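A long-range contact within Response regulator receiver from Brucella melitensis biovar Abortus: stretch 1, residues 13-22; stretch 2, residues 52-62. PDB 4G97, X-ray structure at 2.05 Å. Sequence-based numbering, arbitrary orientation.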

# COMPACT_ATOMS: atom_id res chain seq x y z
N TYR A 13 9.52 -5.37 1.50
CA TYR A 13 8.64 -5.06 0.37
C TYR A 13 7.55 -6.09 0.15
O TYR A 13 6.50 -5.76 -0.42
CB TYR A 13 9.45 -4.79 -0.93
CG TYR A 13 10.22 -3.49 -0.88
CD1 TYR A 13 9.82 -2.44 -0.06
CD2 TYR A 13 11.34 -3.30 -1.69
CE1 TYR A 13 10.54 -1.25 -0.00
CE2 TYR A 13 12.06 -2.10 -1.65
CZ TYR A 13 11.66 -1.09 -0.79
OH TYR A 13 12.33 0.11 -0.75
N LEU A 14 7.80 -7.34 0.55
CA LEU A 14 6.77 -8.38 0.42
C LEU A 14 5.65 -8.10 1.42
O LEU A 14 4.48 -8.29 1.09
CB LEU A 14 7.36 -9.78 0.58
CG LEU A 14 6.36 -10.96 0.49
CD1 LEU A 14 5.85 -11.17 -0.92
CD2 LEU A 14 6.98 -12.25 1.05
N ARG A 15 5.99 -7.59 2.64
CA ARG A 15 4.99 -7.16 3.64
C ARG A 15 4.21 -5.97 3.07
O ARG A 15 3.00 -5.93 3.23
CB ARG A 15 5.66 -6.76 4.98
CG ARG A 15 6.20 -7.96 5.74
CD ARG A 15 6.71 -7.65 7.13
NE ARG A 15 7.51 -8.78 7.62
CZ ARG A 15 8.83 -8.87 7.51
NH1 ARG A 15 9.54 -7.86 7.03
NH2 ARG A 15 9.46 -9.95 7.93
N ARG A 16 4.88 -5.00 2.39
CA ARG A 16 4.18 -3.86 1.78
C ARG A 16 3.09 -4.39 0.82
O ARG A 16 1.91 -4.01 0.92
CB ARG A 16 5.15 -2.94 1.04
CG ARG A 16 4.42 -1.76 0.34
CD ARG A 16 5.34 -0.89 -0.50
NE ARG A 16 6.05 -1.70 -1.49
CZ ARG A 16 7.17 -1.35 -2.10
NH1 ARG A 16 7.72 -0.16 -1.85
NH2 ARG A 16 7.76 -2.17 -2.95
N PHE A 17 3.50 -5.31 -0.07
CA PHE A 17 2.61 -5.95 -1.04
C PHE A 17 1.48 -6.70 -0.31
O PHE A 17 0.31 -6.50 -0.64
CB PHE A 17 3.42 -6.90 -1.92
CG PHE A 17 2.61 -7.71 -2.91
CD1 PHE A 17 1.93 -7.09 -3.96
CD2 PHE A 17 2.56 -9.10 -2.82
CE1 PHE A 17 1.18 -7.84 -4.86
CE2 PHE A 17 1.83 -9.85 -3.74
CZ PHE A 17 1.13 -9.21 -4.75
N SER A 18 1.82 -7.53 0.72
CA SER A 18 0.86 -8.32 1.48
C SER A 18 -0.19 -7.45 2.19
O SER A 18 -1.36 -7.77 2.13
CB SER A 18 1.58 -9.21 2.47
OG SER A 18 0.70 -10.21 2.96
N ARG A 19 0.24 -6.34 2.84
CA ARG A 19 -0.65 -5.39 3.50
C ARG A 19 -1.57 -4.71 2.49
O ARG A 19 -2.76 -4.60 2.75
CB ARG A 19 0.16 -4.34 4.27
CG ARG A 19 0.97 -4.93 5.43
CD ARG A 19 1.82 -3.85 6.05
NE ARG A 19 2.85 -4.42 6.93
CZ ARG A 19 3.73 -3.70 7.62
NH1 ARG A 19 3.71 -2.37 7.56
NH2 ARG A 19 4.64 -4.30 8.36
N ALA A 20 -1.04 -4.26 1.32
CA ALA A 20 -1.85 -3.61 0.26
C ALA A 20 -2.90 -4.57 -0.28
O ALA A 20 -4.02 -4.17 -0.60
CB ALA A 20 -0.96 -3.16 -0.88
N LEU A 21 -2.54 -5.86 -0.33
CA LEU A 21 -3.36 -6.95 -0.83
C LEU A 21 -4.47 -7.36 0.13
O LEU A 21 -5.54 -7.71 -0.34
CB LEU A 21 -2.44 -8.13 -1.10
CG LEU A 21 -2.79 -9.01 -2.28
CD1 LEU A 21 -2.57 -8.26 -3.60
CD2 LEU A 21 -1.95 -10.28 -2.24
N THR A 22 -4.24 -7.33 1.44
CA THR A 22 -5.22 -7.77 2.45
C THR A 22 -5.96 -6.62 3.15
O THR A 22 -7.02 -6.84 3.73
CB THR A 22 -4.56 -8.71 3.47
OG1 THR A 22 -3.65 -7.95 4.28
CG2 THR A 22 -3.87 -9.88 2.83
N ASP A 52 15.78 -14.08 -6.92
CA ASP A 52 15.35 -14.46 -5.59
C ASP A 52 14.06 -13.68 -5.20
O ASP A 52 13.16 -14.29 -4.63
CB ASP A 52 16.49 -14.23 -4.60
CG ASP A 52 17.71 -15.12 -4.83
OD1 ASP A 52 17.52 -16.30 -5.23
OD2 ASP A 52 18.83 -14.68 -4.55
N ARG A 53 13.96 -12.39 -5.59
CA ARG A 53 12.80 -11.53 -5.29
C ARG A 53 11.54 -12.07 -5.95
O ARG A 53 10.53 -12.25 -5.27
CB ARG A 53 13.03 -10.07 -5.72
CG ARG A 53 12.09 -9.08 -4.99
CD ARG A 53 12.15 -7.64 -5.50
NE ARG A 53 11.07 -6.84 -4.90
CZ ARG A 53 10.42 -5.84 -5.50
NH1 ARG A 53 10.75 -5.48 -6.74
NH2 ARG A 53 9.44 -5.21 -4.87
N ILE A 54 11.62 -12.37 -7.27
CA ILE A 54 10.54 -12.97 -8.07
C ILE A 54 10.10 -14.30 -7.44
O ILE A 54 8.91 -14.49 -7.24
CB ILE A 54 10.89 -13.05 -9.59
CG1 ILE A 54 11.19 -11.65 -10.16
CG2 ILE A 54 9.78 -13.75 -10.41
CD1 ILE A 54 11.88 -11.61 -11.55
N GLY A 55 11.07 -15.17 -7.11
CA GLY A 55 10.81 -16.45 -6.45
C GLY A 55 10.12 -16.31 -5.10
O GLY A 55 9.26 -17.13 -4.74
N LEU A 56 10.48 -15.26 -4.33
CA LEU A 56 9.85 -15.02 -3.03
C LEU A 56 8.38 -14.60 -3.22
O LEU A 56 7.52 -15.15 -2.55
CB LEU A 56 10.63 -13.97 -2.21
CG LEU A 56 10.10 -13.61 -0.81
CD1 LEU A 56 10.09 -14.82 0.13
CD2 LEU A 56 10.91 -12.50 -0.18
N TYR A 57 8.11 -13.66 -4.15
CA TYR A 57 6.76 -13.15 -4.43
C TYR A 57 5.88 -14.23 -5.05
O TYR A 57 4.69 -14.29 -4.74
CB TYR A 57 6.83 -11.94 -5.34
CG TYR A 57 7.06 -10.63 -4.63
CD1 TYR A 57 8.31 -10.31 -4.11
CD2 TYR A 57 6.02 -9.71 -4.47
CE1 TYR A 57 8.53 -9.08 -3.48
CE2 TYR A 57 6.24 -8.48 -3.85
CZ TYR A 57 7.50 -8.16 -3.38
OH TYR A 57 7.71 -6.95 -2.79
N ARG A 58 6.48 -15.08 -5.92
CA ARG A 58 5.83 -16.24 -6.57
C ARG A 58 5.37 -17.25 -5.51
O ARG A 58 4.22 -17.69 -5.54
CB ARG A 58 6.78 -16.91 -7.59
CG ARG A 58 6.10 -17.98 -8.42
CD ARG A 58 6.97 -18.40 -9.57
NE ARG A 58 6.52 -19.69 -10.09
CZ ARG A 58 7.19 -20.41 -10.97
NH1 ARG A 58 8.36 -19.99 -11.45
NH2 ARG A 58 6.71 -21.58 -11.39
N LEU A 59 6.25 -17.58 -4.56
CA LEU A 59 5.91 -18.47 -3.45
C LEU A 59 4.77 -17.85 -2.65
O LEU A 59 3.78 -18.55 -2.38
CB LEU A 59 7.14 -18.66 -2.55
CG LEU A 59 6.97 -19.49 -1.27
CD1 LEU A 59 6.54 -20.91 -1.58
CD2 LEU A 59 8.28 -19.52 -0.51
N PHE A 60 4.87 -16.54 -2.31
CA PHE A 60 3.80 -15.85 -1.58
C PHE A 60 2.47 -15.97 -2.35
O PHE A 60 1.48 -16.41 -1.77
CB PHE A 60 4.15 -14.37 -1.32
CG PHE A 60 3.04 -13.62 -0.62
CD1 PHE A 60 2.02 -13.02 -1.34
CD2 PHE A 60 2.98 -13.57 0.78
CE1 PHE A 60 0.97 -12.37 -0.70
CE2 PHE A 60 1.95 -12.90 1.42
CZ PHE A 60 0.94 -12.32 0.68
N CYS A 61 2.44 -15.56 -3.64
CA CYS A 61 1.24 -15.63 -4.47
C CYS A 61 0.69 -17.05 -4.66
O CYS A 61 -0.53 -17.22 -4.67
CB CYS A 61 1.41 -14.91 -5.80
SG CYS A 61 1.69 -13.12 -5.64
N ASN A 62 1.56 -18.08 -4.76
CA ASN A 62 1.11 -19.48 -4.88
C ASN A 62 0.46 -19.96 -3.58
O ASN A 62 -0.56 -20.64 -3.63
CB ASN A 62 2.25 -20.43 -5.28
CG ASN A 62 2.75 -20.26 -6.68
OD1 ASN A 62 2.14 -19.62 -7.54
ND2 ASN A 62 3.91 -20.85 -6.95

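Two helices running in roughly the same direction, their axes 31° apart and 11.1 Å at closest approach, meet through three side chains above all: Leu14, Phe60 and Tyr57. The 11.1 Å spacing leaves room for large side chains, and aromatic rings fill much of it.

Leu14 points toward the second helix and is buried there. Its CD1 lies 3.8 Å from the centroid of the Tyr57 ring, almost on the ring normal, a CH-pi contact that suits a branched aliphatic chain: a methyl group can settle squarely over an aromatic face. The same CD1 is 3.6 Å from Phe60 CB, while Leu14 CD2 reaches Leu56 CG at 3.9 Å.

Phe60 answers as a knob, its side chain sitting among Leu14, Phe17, Ser18 and Leu21. The small Ser18 admits the tip of the ring, with Ser18 OG 3.1 Å from Phe60 CZ, and Leu21 CD2 meets the ring edge 3.9 Å from Phe60 CE1. Phe17 packs obliquely against both aromatic partners, and its own ring edge receives the sulfur of Cys61, with Phe17 CE2 3.8 Å from Cys61 SG.

Tyr57 combines an apolar ring with a polar end. Its OH lies 2.9 Å from Tyr13 O and accepts a hydrogen bond from Arg53 NH2 at 3.2 Å, within its own helix.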